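Long-range contacts in putative ManD family dehydratase (PDB 3T6C), which catalyses, at a low rate in vitro, the magnesium-dependent dehydration of D-gluconate to 2-dehydro-3-deoxy-D-gluconate: residues I145-H150 with G372-T377; Q267-E272 with I315-C320; T345-P350 with C359-L364. One frame throughout, in Å; residues are numbered along the deposited sequence.

All three contacts belong to an enolase-superfamily barrel, and each reaches the bound D-gluconate. Contact 1 pairs strand 145-151 with strand 374-375, the first and last strands of the barrel. Between its segments the chain makes contact 2, then contact 3. Contact 2 joins inward-facing side chains of strands 270-272 and 317-318, on either side of strand 294-296; contact 3 sets the loop after strand 344-345 against helix 355-367. The centre of contact 1 is about 12 Å from that of contact 2 and 9 Å from that of contact 3; those of contacts 2 and 3 are about 14 Å apart. Backbone bonding between I318 and A346 links contacts 2 and 3, and neighbouring strands line one pocket.

Contact 1 of 3, residues I145-H150 with G372-T377; sequences IALYVH and GIQEYT. With GCO (D-gluconic acid), chain D.
Y148 lies with one ring face over the backbone and side chain of E375, and this overlap is the tight part of the contact. The evidence is a CH-pi approach of E375 CA to the centroid of the Y148 ring at 3.7 Å, over the face, with the ring and carboxylate planes only 18° apart. Chi1 of 77° sets Y148 CG between its own backbone N and carbonyl carbon, which swings the ring across the neighbouring strand; I373 fills the ring edge. Beneath these side chains the two strands pair in parallel. Q374 N bonds to A146 O at 2.9 Å, Y148 N to Q374 O at 3.1 Å and Y376 N to Y148 O at 2.9 Å. On the other face of the sheet L147 packs against the ring and CB of Y376.

Toward H150 the packing opens out. Here the residues are partly exposed, and a water takes over from direct backbone pairing, accepting from H150 N at 2.9 Å and donating to Y376 O at 2.8 Å. T377 CG2 covers a face of the H150 ring more loosely, 4.2 Å from its centroid. A direct polar link at this end is H150 NE2, which donates to E375 OE2 at 2.9 Å, in the imidazole plane and on the anti lone pair of the carboxylate. The other carboxylate oxygen, OE1, is taken by S349 N and R319.

The pairing brings E375 to the substrate and H150, probably a substrate-binding residue as in relatives, beside it. Parallel first and last strands close the barrel, as in the enolase superfamily.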
loop_
_atom_site.group_PDB
_atom_site.type_symbol
_atom_site.label_atom_id
_atom_site.label_comp_id
_atom_site.label_asym_id
_atom_site.label_seq_id
_atom_site.Cartn_x
_atom_site.Cartn_y
_atom_site.Cartn_z
ATOM N N ILE A 145 -36.713 -17.698 9.424
ATOM C CA ILE A 145 -35.925 -16.614 8.825
ATOM C C ILE A 145 -36.314 -15.285 9.471
ATOM O O ILE A 145 -37.462 -14.819 9.361
ATOM C CB ILE A 145 -36.212 -16.538 7.302
ATOM C CG1 ILE A 145 -35.654 -17.787 6.598
ATOM C CG2 ILE A 145 -35.685 -15.209 6.678
ATOM C CD1 ILE A 145 -34.202 -18.141 6.905
ATOM N N ALA A 146 -35.371 -14.673 10.162
ATOM C CA ALA A 146 -35.652 -13.387 10.832
ATOM C C ALA A 146 -35.900 -12.260 9.841
ATOM O O ALA A 146 -35.172 -12.100 8.828
ATOM C CB ALA A 146 -34.523 -13.033 11.796
ATOM N N LEU A 147 -36.952 -11.490 10.122
ATOM C CA LEU A 147 -37.433 -10.446 9.209
ATOM C C LEU A 147 -37.176 -9.048 9.755
ATOM O O LEU A 147 -37.286 -8.817 10.962
ATOM C CB LEU A 147 -38.945 -10.630 8.957
ATOM C CG LEU A 147 -39.352 -12.033 8.498
ATOM C CD1 LEU A 147 -40.902 -12.035 8.388
ATOM C CD2 LEU A 147 -38.730 -12.338 7.153
ATOM N N TYR A 148 -36.878 -8.073 8.874
ATOM C CA TYR A 148 -37.116 -6.692 9.260
ATOM C C TYR A 148 -38.191 -6.063 8.398
ATOM O O TYR A 148 -38.392 -6.482 7.250
ATOM C CB TYR A 148 -35.846 -5.830 9.210
ATOM C CG TYR A 148 -35.344 -5.352 7.821
ATOM C CD1 TYR A 148 -35.843 -4.157 7.246
ATOM C CD2 TYR A 148 -34.348 -6.036 7.151
ATOM C CE1 TYR A 148 -35.363 -3.701 6.007
ATOM C CE2 TYR A 148 -33.806 -5.560 5.936
ATOM C CZ TYR A 148 -34.337 -4.428 5.362
ATOM O OH TYR A 148 -33.799 -4.020 4.163
ATOM N N VAL A 149 -38.886 -5.091 8.973
ATOM C CA VAL A 149 -40.012 -4.492 8.321
ATOM C C VAL A 149 -39.816 -2.981 8.289
ATOM O O VAL A 149 -38.963 -2.429 8.985
ATOM C CB VAL A 149 -41.325 -4.828 9.037
ATOM C CG1 VAL A 149 -41.715 -6.297 8.765
ATOM C CG2 VAL A 149 -41.253 -4.494 10.540
ATOM N N HIS A 150 -40.605 -2.326 7.454
ATOM C CA HIS A 150 -40.525 -0.857 7.271
ATOM C C HIS A 150 -41.509 -0.104 8.147
ATOM O O HIS A 150 -42.720 -0.402 8.134
ATOM C CB HIS A 150 -40.890 -0.514 5.821
ATOM C CG HIS A 150 -39.935 -1.052 4.786
ATOM N ND1 HIS A 150 -40.099 -0.780 3.438
ATOM C CD2 HIS A 150 -38.833 -1.835 4.881
ATOM C CE1 HIS A 150 -39.117 -1.345 2.756
ATOM N NE2 HIS A 150 -38.352 -2.013 3.601
ATOM N N GLY A 372 -27.650 -12.764 7.405
ATOM C CA GLY A 372 -27.886 -11.616 8.286
ATOM C C GLY A 372 -29.299 -11.232 8.707
ATOM O O GLY A 372 -29.693 -11.372 9.852
ATOM N N ILE A 373 -30.109 -10.877 7.713
ATOM C CA ILE A 373 -31.493 -10.503 8.001
ATOM C C ILE A 373 -32.264 -10.614 6.687
ATOM O O ILE A 373 -31.641 -10.541 5.614
ATOM C CB ILE A 373 -31.569 -9.078 8.648
ATOM C CG1 ILE A 373 -32.952 -8.843 9.257
ATOM C CG2 ILE A 373 -31.290 -7.992 7.597
ATOM C CD1 ILE A 373 -33.235 -9.799 10.466
ATOM N N GLN A 374 -33.597 -10.766 6.774
ATOM C CA GLN A 374 -34.401 -10.725 5.530
ATOM C C GLN A 374 -35.448 -9.614 5.565
ATOM O O GLN A 374 -36.410 -9.680 6.318
ATOM C CB GLN A 374 -35.106 -12.069 5.326
ATOM C CG GLN A 374 -35.815 -12.196 3.939
ATOM C CD GLN A 374 -34.897 -11.753 2.795
ATOM O OE1 GLN A 374 -35.077 -10.640 2.247
ATOM N NE2 GLN A 374 -33.886 -12.558 2.473
ATOM N N GLU A 375 -35.259 -8.604 4.719
ATOM C CA GLU A 375 -36.268 -7.584 4.479
ATOM C C GLU A 375 -37.577 -8.227 4.087
ATOM O O GLU A 375 -37.563 -9.198 3.314
ATOM C CB GLU A 375 -35.790 -6.745 3.303
ATOM C CG GLU A 375 -36.640 -5.497 3.076
ATOM C CD GLU A 375 -36.048 -4.590 2.025
ATOM O OE1 GLU A 375 -35.204 -5.011 1.236
ATOM O OE2 GLU A 375 -36.438 -3.400 1.974
ATOM N N TYR A 376 -38.692 -7.675 4.573
ATOM C CA TYR A 376 -39.971 -8.248 4.222
ATOM C C TYR A 376 -41.010 -7.157 4.078
ATOM O O TYR A 376 -41.109 -6.274 4.934
ATOM C CB TYR A 376 -40.381 -9.178 5.351
ATOM C CG TYR A 376 -41.744 -9.780 5.131
ATOM C CD1 TYR A 376 -41.910 -10.758 4.185
ATOM C CD2 TYR A 376 -42.827 -9.360 5.889
ATOM C CE1 TYR A 376 -43.140 -11.318 3.981
ATOM C CE2 TYR A 376 -44.090 -9.926 5.688
ATOM C CZ TYR A 376 -44.203 -10.883 4.735
ATOM O OH TYR A 376 -45.431 -11.463 4.505
ATOM N N THR A 377 -41.807 -7.225 3.008
ATOM C CA THR A 377 -43.010 -6.382 2.971
ATOM C C THR A 377 -44.184 -7.300 2.730
ATOM O O THR A 377 -44.114 -8.275 1.965
ATOM C CB THR A 377 -42.955 -5.269 1.889
ATOM O OG1 THR A 377 -42.699 -5.874 0.642
ATOM C CG2 THR A 377 -41.860 -4.271 2.142
HETATM C C1 GCO D . -35.232 -1.062 -0.112
HETATM C C2 GCO D . -35.048 -0.313 -1.378
HETATM C C3 GCO D . -36.318 -0.090 -2.177
HETATM C C4 GCO D . -35.996 0.425 -3.565
HETATM C C5 GCO D . -36.965 -0.157 -4.565
HETATM C C6 GCO D . -36.701 0.288 -5.993
HETATM O O1A GCO D . -36.198 -1.861 0.063
HETATM O O1B GCO D . -34.302 -1.001 0.757
HETATM O O2 GCO D . -34.216 0.792 -1.140
HETATM O O3 GCO D . -37.078 0.803 -1.449
HETATM O O4 GCO D . -36.098 1.837 -3.536
HETATM O O5 GCO D . -36.887 -1.532 -4.497
HETATM O O6 GCO D . -37.575 -0.275 -6.952
HETATM O O HOH W 1 -42.396 -3.923 5.829
#

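Contact 2 of 3, residues Q267-E272 with I315-C320; sequences QLFFLE and IDYIRC. With MG (magnesium ion), chain C; GCO (D-gluconic acid), chain D.
Y317 places its hydroxyl over one face of the F269 ring, with Y317 OH 3.1 Å from F269 CZ, while F270 CD2 lies over a face of the Y317 ring, 3.5 Å from Y317 CD1. The three rings form an aromatic cluster, yet neither pair is stacked: the F269 and Y317 planes meet at 38° and those of F270 and Y317 at 51°. The hydroxyl is not left to the rings alone. It bonds to R344, and a water 2.6 Å from Y317 OH donates to F269 O at 2.7 Å, tying the buried phenol back to the opposing backbone.

Further along, the contact turns from apolar to charged. E272 extends to the magnesium ion, its OE2 bound to the metal at 2.0 Å, and R319 NH2 donates to the same oxygen at 2.9 Å. The guanidinium nitrogen comes from above the carboxylate plane, 44° out of it, so the bond and the metal share one oxygen from different directions. Bends at chi2 and chi3 fold the R319 chain back past the F270 ring to make this possible. R319 NH2 also lies 3.0 Å from O1B of the gluconate and forms a salt bridge with E375. Such company would probably polarise E272 OE2, which meets both the metal and R319. D246 and E298 complete the protein ligands of the magnesium.

Strand 294-296 runs between strands 270-272 and 317-318 in the sheet, and F270, Y317 and R319 all touch its A295; the contact therefore bridges two next-but-one strands on the inner side of the barrel, with strand 242-246 flanking F269 and F270.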
loop_
_atom_site.group_PDB
_atom_site.type_symbol
_atom_site.label_atom_id
_atom_site.label_comp_id
_atom_site.label_asym_id
_atom_site.label_seq_id
_atom_site.Cartn_x
_atom_site.Cartn_y
_atom_site.Cartn_z
ATOM N N GLN A 267 -26.509 2.676 17.989
ATOM C CA GLN A 267 -26.234 1.252 17.723
ATOM C C GLN A 267 -27.239 0.652 16.737
ATOM O O GLN A 267 -27.972 -0.300 17.028
ATOM C CB GLN A 267 -26.147 0.450 19.019
ATOM C CG GLN A 267 -24.900 0.831 19.817
ATOM C CD GLN A 267 -24.916 0.181 21.169
ATOM O OE1 GLN A 267 -24.473 -0.959 21.318
ATOM N NE2 GLN A 267 -25.477 0.873 22.150
ATOM N N LEU A 268 -27.224 1.180 15.514
ATOM C CA LEU A 268 -28.098 0.645 14.484
ATOM C C LEU A 268 -27.625 -0.737 14.058
ATOM O O LEU A 268 -26.409 -1.020 14.029
ATOM C CB LEU A 268 -28.108 1.559 13.249
ATOM C CG LEU A 268 -29.166 2.684 13.351
ATOM C CD1 LEU A 268 -28.934 3.624 14.527
ATOM C CD2 LEU A 268 -29.140 3.459 12.062
ATOM N N PHE A 269 -28.580 -1.583 13.667
ATOM C CA PHE A 269 -28.240 -2.889 13.134
ATOM C C PHE A 269 -27.471 -2.693 11.815
ATOM O O PHE A 269 -26.454 -3.372 11.573
ATOM C CB PHE A 269 -29.525 -3.736 12.949
ATOM C CG PHE A 269 -29.267 -5.111 12.429
ATOM C CD1 PHE A 269 -28.918 -6.123 13.301
ATOM C CD2 PHE A 269 -29.476 -5.410 11.081
ATOM C CE1 PHE A 269 -28.688 -7.433 12.850
ATOM C CE2 PHE A 269 -29.223 -6.737 10.622
ATOM C CZ PHE A 269 -28.828 -7.718 11.514
ATOM N N PHE A 270 -27.969 -1.807 10.961
ATOM C CA PHE A 270 -27.134 -1.297 9.876
ATOM C C PHE A 270 -27.635 0.035 9.355
ATOM O O PHE A 270 -28.807 0.353 9.537
ATOM C CB PHE A 270 -26.863 -2.337 8.762
ATOM C CG PHE A 270 -28.072 -2.813 7.914
ATOM C CD1 PHE A 270 -28.894 -1.962 7.187
ATOM C CD2 PHE A 270 -28.299 -4.192 7.774
ATOM C CE1 PHE A 270 -29.931 -2.439 6.326
ATOM C CE2 PHE A 270 -29.337 -4.678 6.933
ATOM C CZ PHE A 270 -30.152 -3.812 6.215
ATOM N N LEU A 271 -26.729 0.787 8.740
ATOM C CA LEU A 271 -27.027 1.976 7.900
ATOM C C LEU A 271 -26.832 1.525 6.460
ATOM O O LEU A 271 -25.724 1.038 6.099
ATOM C CB LEU A 271 -26.068 3.115 8.241
ATOM C CG LEU A 271 -26.179 4.342 7.340
ATOM C CD1 LEU A 271 -27.605 4.984 7.498
ATOM C CD2 LEU A 271 -25.067 5.319 7.704
ATOM N N GLU A 272 -27.881 1.675 5.658
ATOM C CA GLU A 272 -27.885 1.086 4.311
ATOM C C GLU A 272 -27.630 2.165 3.230
ATOM O O GLU A 272 -28.084 3.339 3.331
ATOM C CB GLU A 272 -29.233 0.396 4.077
ATOM C CG GLU A 272 -29.480 -0.185 2.687
ATOM C CD GLU A 272 -30.919 -0.611 2.565
ATOM O OE1 GLU A 272 -31.591 -0.784 3.631
ATOM O OE2 GLU A 272 -31.357 -0.858 1.413
ATOM N N ILE A 315 -18.082 -3.399 4.033
ATOM C CA ILE A 315 -19.496 -3.533 4.367
ATOM C C ILE A 315 -19.648 -4.714 5.300
ATOM O O ILE A 315 -18.741 -5.551 5.428
ATOM C CB ILE A 315 -20.412 -3.738 3.136
ATOM C CG1 ILE A 315 -20.018 -5.022 2.381
ATOM C CG2 ILE A 315 -20.276 -2.551 2.149
ATOM C CD1 ILE A 315 -20.944 -5.308 1.152
ATOM N N ASP A 316 -20.706 -4.696 6.070
ATOM C CA ASP A 316 -21.077 -5.833 6.905
ATOM C C ASP A 316 -22.211 -6.685 6.395
ATOM O O ASP A 316 -22.393 -7.813 6.858
ATOM C CB ASP A 316 -21.406 -5.280 8.284
ATOM C CG ASP A 316 -20.300 -4.374 8.765
ATOM O OD1 ASP A 316 -20.507 -3.139 8.826
ATOM O OD2 ASP A 316 -19.188 -4.944 9.046
ATOM N N TYR A 317 -22.969 -6.132 5.430
ATOM C CA TYR A 317 -24.130 -6.822 4.844
ATOM C C TYR A 317 -24.168 -6.541 3.384
ATOM O O TYR A 317 -24.108 -5.382 2.966
ATOM C CB TYR A 317 -25.473 -6.305 5.451
ATOM C CG TYR A 317 -25.579 -6.603 6.942
ATOM C CD1 TYR A 317 -25.126 -5.673 7.881
ATOM C CD2 TYR A 317 -26.096 -7.811 7.401
ATOM C CE1 TYR A 317 -25.177 -5.957 9.268
ATOM C CE2 TYR A 317 -26.155 -8.102 8.793
ATOM C CZ TYR A 317 -25.716 -7.162 9.682
ATOM O OH TYR A 317 -25.757 -7.422 11.033
ATOM N N ILE A 318 -24.315 -7.598 2.597
ATOM C CA ILE A 318 -24.464 -7.479 1.136
ATOM C C ILE A 318 -25.968 -7.555 0.833
ATOM O O ILE A 318 -26.704 -8.415 1.319
ATOM C CB ILE A 318 -23.603 -8.564 0.421
ATOM C CG1 ILE A 318 -23.704 -8.387 -1.100
ATOM C CG2 ILE A 318 -24.083 -9.966 0.717
ATOM C CD1 ILE A 318 -23.137 -7.046 -1.597
ATOM N N ARG A 319 -26.412 -6.536 0.097
ATOM C CA ARG A 319 -27.828 -6.231 -0.169
ATOM C C ARG A 319 -28.408 -6.629 -1.516
ATOM O O ARG A 319 -29.478 -6.118 -1.900
ATOM C CB ARG A 319 -28.129 -4.743 0.118
ATOM C CG ARG A 319 -27.952 -4.357 1.594
ATOM C CD ARG A 319 -29.265 -4.637 2.364
ATOM N NE ARG A 319 -30.384 -3.874 1.779
ATOM C CZ ARG A 319 -31.658 -4.306 1.719
ATOM N NH1 ARG A 319 -32.017 -5.552 2.095
ATOM N NH2 ARG A 319 -32.613 -3.492 1.246
ATOM N N CYS A 320 -27.686 -7.431 -2.284
ATOM C CA CYS A 320 -28.120 -7.580 -3.688
ATOM C C CYS A 320 -29.582 -7.936 -3.841
ATOM O O CYS A 320 -30.170 -8.737 -3.050
ATOM C CB CYS A 320 -27.350 -8.695 -4.355
ATOM S SG CYS A 320 -25.550 -8.327 -4.401
HETATM MG MG MG C . -32.644 0.242 0.255
HETATM C C1 GCO D . -35.232 -1.062 -0.112
HETATM C C2 GCO D . -35.048 -0.313 -1.378
HETATM C C3 GCO D . -36.318 -0.090 -2.177
HETATM C C4 GCO D . -35.996 0.425 -3.565
HETATM C C5 GCO D . -36.965 -0.157 -4.565
HETATM C C6 GCO D . -36.701 0.288 -5.993
HETATM O O1A GCO D . -36.198 -1.861 0.063
HETATM O O1B GCO D . -34.302 -1.001 0.757
HETATM O O2 GCO D . -34.216 0.792 -1.140
HETATM O O3 GCO D . -37.078 0.803 -1.449
HETATM O O4 GCO D . -36.098 1.837 -3.536
HETATM O O5 GCO D . -36.887 -1.532 -4.497
HETATM O O6 GCO D . -37.575 -0.275 -6.952
HETATM O O HOH W 2 -25.229 -5.495 12.736
HETATM O O HOH W 3 -31.301 1.678 -0.473
#

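Contact 3 of 3, residues T345-P350 with C359-L364; sequences TAWHSP and CANMHL. With GCO (D-gluconic acid), chain D.
This is a buried loop-to-helix contact, made where the chain leaves strand 344-345 of the barrel and folds back on the helix that follows it, 355-367. W347 makes the largest part of it, against one flank of that helix. Chi1 of -52° places W347 CG anti to the carbonyl carbon, which carries the indole toward L364: W347 NE1 lies 3.7 Å from L364 CB, while the CB methylene of W347 is 3.6 Å from N361 OD1. The indole and the amide of N361 are turned only 22° from parallel. T345, at the end of strand 344-345, sits over one indole face, and A335 of helix 328-340 adds to the packing.

The polar part is gathered at the backbone oxygen of H348. A water donates to H348 O at 2.8 Å and to N361 OD1 at 2.8 Å, whereas the direct bond from N361 ND2 to H348 O is weak, at 3.4 Å. The amide thus serves the loop through both of its ends, mostly by way of the water. Q374 of strand 374-375 touches W347, S349 and N361, so that strand borders the same site.

H348 points its own side chain away from the helix, chi1 174° putting CG anti to the backbone N, and toward the pocket. There NE2 donates to O5 of D-gluconate at 2.8 Å, ND1 is hydrogen-bonded to H321, and P350 CD covers one ring face, 3.2 Å above it. With one nitrogen held by H321 and the other engaged with the ligand, the two bonds probably fix the rotation of the ring. N361 and the water meet the peptide of the same residue, an arrangement consistent with a second shell that positions H348 for the substrate.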
loop_
_atom_site.group_PDB
_atom_site.type_symbol
_atom_site.label_atom_id
_atom_site.label_comp_id
_atom_site.label_asym_id
_atom_site.label_seq_id
_atom_site.Cartn_x
_atom_site.Cartn_y
_atom_site.Cartn_z
ATOM N N THR A 345 -25.476 -11.785 4.808
ATOM C CA THR A 345 -26.417 -11.500 3.689
ATOM C C THR A 345 -27.649 -10.735 4.170
ATOM O O THR A 345 -28.156 -10.972 5.294
ATOM C CB THR A 345 -26.859 -12.800 2.948
ATOM O OG1 THR A 345 -27.752 -13.543 3.801
ATOM C CG2 THR A 345 -25.654 -13.662 2.601
ATOM N N ALA A 346 -28.063 -9.725 3.387
ATOM C CA ALA A 346 -29.378 -9.121 3.588
ATOM C C ALA A 346 -29.920 -8.882 2.179
ATOM O O ALA A 346 -30.051 -7.708 1.741
ATOM C CB ALA A 346 -29.106 -7.760 4.331
ATOM N N TRP A 347 -30.547 -9.893 1.593
ATOM C CA TRP A 347 -31.016 -9.715 0.205
ATOM C C TRP A 347 -32.135 -8.691 0.154
ATOM O O TRP A 347 -33.013 -8.662 1.015
ATOM C CB TRP A 347 -31.522 -11.059 -0.372
ATOM C CG TRP A 347 -30.530 -12.209 -0.236
ATOM C CD1 TRP A 347 -30.739 -13.385 0.430
ATOM C CD2 TRP A 347 -29.216 -12.283 -0.769
ATOM N NE1 TRP A 347 -29.640 -14.199 0.332
ATOM C CE2 TRP A 347 -28.680 -13.550 -0.380
ATOM C CE3 TRP A 347 -28.423 -11.414 -1.544
ATOM C CZ2 TRP A 347 -27.433 -13.995 -0.792
ATOM C CZ3 TRP A 347 -27.132 -11.852 -1.907
ATOM C CH2 TRP A 347 -26.667 -13.129 -1.531
ATOM N N HIS A 348 -32.120 -7.895 -0.925
ATOM C CA HIS A 348 -33.196 -6.885 -1.165
ATOM C C HIS A 348 -34.530 -7.572 -1.449
ATOM O O HIS A 348 -34.601 -8.530 -2.257
ATOM C CB HIS A 348 -32.715 -6.029 -2.330
ATOM C CG HIS A 348 -33.717 -5.021 -2.843
ATOM N ND1 HIS A 348 -34.492 -5.274 -3.960
ATOM C CD2 HIS A 348 -34.031 -3.761 -2.445
ATOM C CE1 HIS A 348 -35.257 -4.218 -4.216
ATOM N NE2 HIS A 348 -34.972 -3.275 -3.337
ATOM N N SER A 349 -35.553 -7.195 -0.670
ATOM C CA SER A 349 -36.872 -7.814 -0.846
ATOM C C SER A 349 -38.054 -6.939 -0.402
ATOM O O SER A 349 -38.677 -7.256 0.611
ATOM C CB SER A 349 -36.859 -9.120 -0.057
ATOM O OG SER A 349 -37.886 -9.969 -0.554
ATOM N N PRO A 350 -38.332 -5.860 -1.095
ATOM C CA PRO A 350 -39.413 -4.891 -0.958
ATOM C C PRO A 350 -40.598 -5.395 -1.818
ATOM O O PRO A 350 -40.901 -6.583 -1.855
ATOM C CB PRO A 350 -38.775 -3.593 -1.428
ATOM C CG PRO A 350 -37.990 -4.008 -2.526
ATOM C CD PRO A 350 -37.496 -5.461 -2.232
ATOM N N CYS A 359 -39.182 -16.435 -2.322
ATOM C CA CYS A 359 -38.808 -17.816 -1.957
ATOM C C CYS A 359 -37.339 -18.105 -2.238
ATOM O O CYS A 359 -36.661 -18.701 -1.407
ATOM C CB CYS A 359 -39.690 -18.838 -2.693
ATOM S SG CYS A 359 -41.394 -18.873 -2.088
ATOM N N ALA A 360 -36.802 -17.639 -3.375
ATOM C CA ALA A 360 -35.384 -17.834 -3.644
ATOM C C ALA A 360 -34.517 -17.176 -2.574
ATOM O O ALA A 360 -33.600 -17.814 -2.061
ATOM C CB ALA A 360 -35.062 -17.199 -4.976
ATOM N N ASN A 361 -34.848 -15.923 -2.205
ATOM C CA ASN A 361 -34.100 -15.260 -1.118
ATOM C C ASN A 361 -34.097 -16.149 0.114
ATOM O O ASN A 361 -33.068 -16.330 0.781
ATOM C CB ASN A 361 -34.729 -13.945 -0.679
ATOM C CG ASN A 361 -34.589 -12.844 -1.681
ATOM O OD1 ASN A 361 -33.728 -12.859 -2.567
ATOM N ND2 ASN A 361 -35.402 -11.785 -1.476
ATOM N N MET A 362 -35.274 -16.690 0.448
ATOM C CA MET A 362 -35.414 -17.400 1.709
ATOM C C MET A 362 -34.739 -18.788 1.679
ATOM O O MET A 362 -34.293 -19.259 2.727
ATOM C CB MET A 362 -36.897 -17.508 2.098
ATOM C CG MET A 362 -37.365 -16.143 2.596
ATOM S SD MET A 362 -39.051 -16.206 3.128
ATOM C CE MET A 362 -39.289 -14.465 3.594
ATOM N N HIS A 363 -34.701 -19.439 0.501
ATOM C CA HIS A 363 -33.982 -20.703 0.379
ATOM C C HIS A 363 -32.478 -20.496 0.547
ATOM O O HIS A 363 -31.822 -21.300 1.211
ATOM C CB HIS A 363 -34.312 -21.389 -0.930
ATOM C CG HIS A 363 -35.639 -22.086 -0.911
ATOM N ND1 HIS A 363 -35.800 -23.398 -1.322
ATOM C CD2 HIS A 363 -36.867 -21.655 -0.535
ATOM C CE1 HIS A 363 -37.075 -23.742 -1.211
ATOM N NE2 HIS A 363 -37.751 -22.699 -0.749
ATOM N N LEU A 364 -31.950 -19.422 -0.026
ATOM C CA LEU A 364 -30.564 -19.008 0.275
ATOM C C LEU A 364 -30.413 -18.704 1.755
ATOM O O LEU A 364 -29.456 -19.178 2.391
ATOM C CB LEU A 364 -30.170 -17.781 -0.550
ATOM C CG LEU A 364 -29.889 -18.100 -2.038
ATOM C CD1 LEU A 364 -30.225 -16.845 -2.865
ATOM C CD2 LEU A 364 -28.433 -18.498 -2.204
HETATM C C1 GCO D . -35.232 -1.062 -0.112
HETATM C C2 GCO D . -35.048 -0.313 -1.378
HETATM C C3 GCO D . -36.318 -0.090 -2.177
HETATM C C4 GCO D . -35.996 0.425 -3.565
HETATM C C5 GCO D . -36.965 -0.157 -4.565
HETATM C C6 GCO D . -36.701 0.288 -5.993
HETATM O O1A GCO D . -36.198 -1.861 0.063
HETATM O O1B GCO D . -34.302 -1.001 0.757
HETATM O O2 GCO D . -34.216 0.792 -1.140
HETATM O O3 GCO D . -37.078 0.803 -1.449
HETATM O O4 GCO D . -36.098 1.837 -3.536
HETATM O O5 GCO D . -36.887 -1.532 -4.497
HETATM O O6 GCO D . -37.575 -0.275 -6.952
HETATM O O HOH W 4 -33.405 -10.429 -3.884
#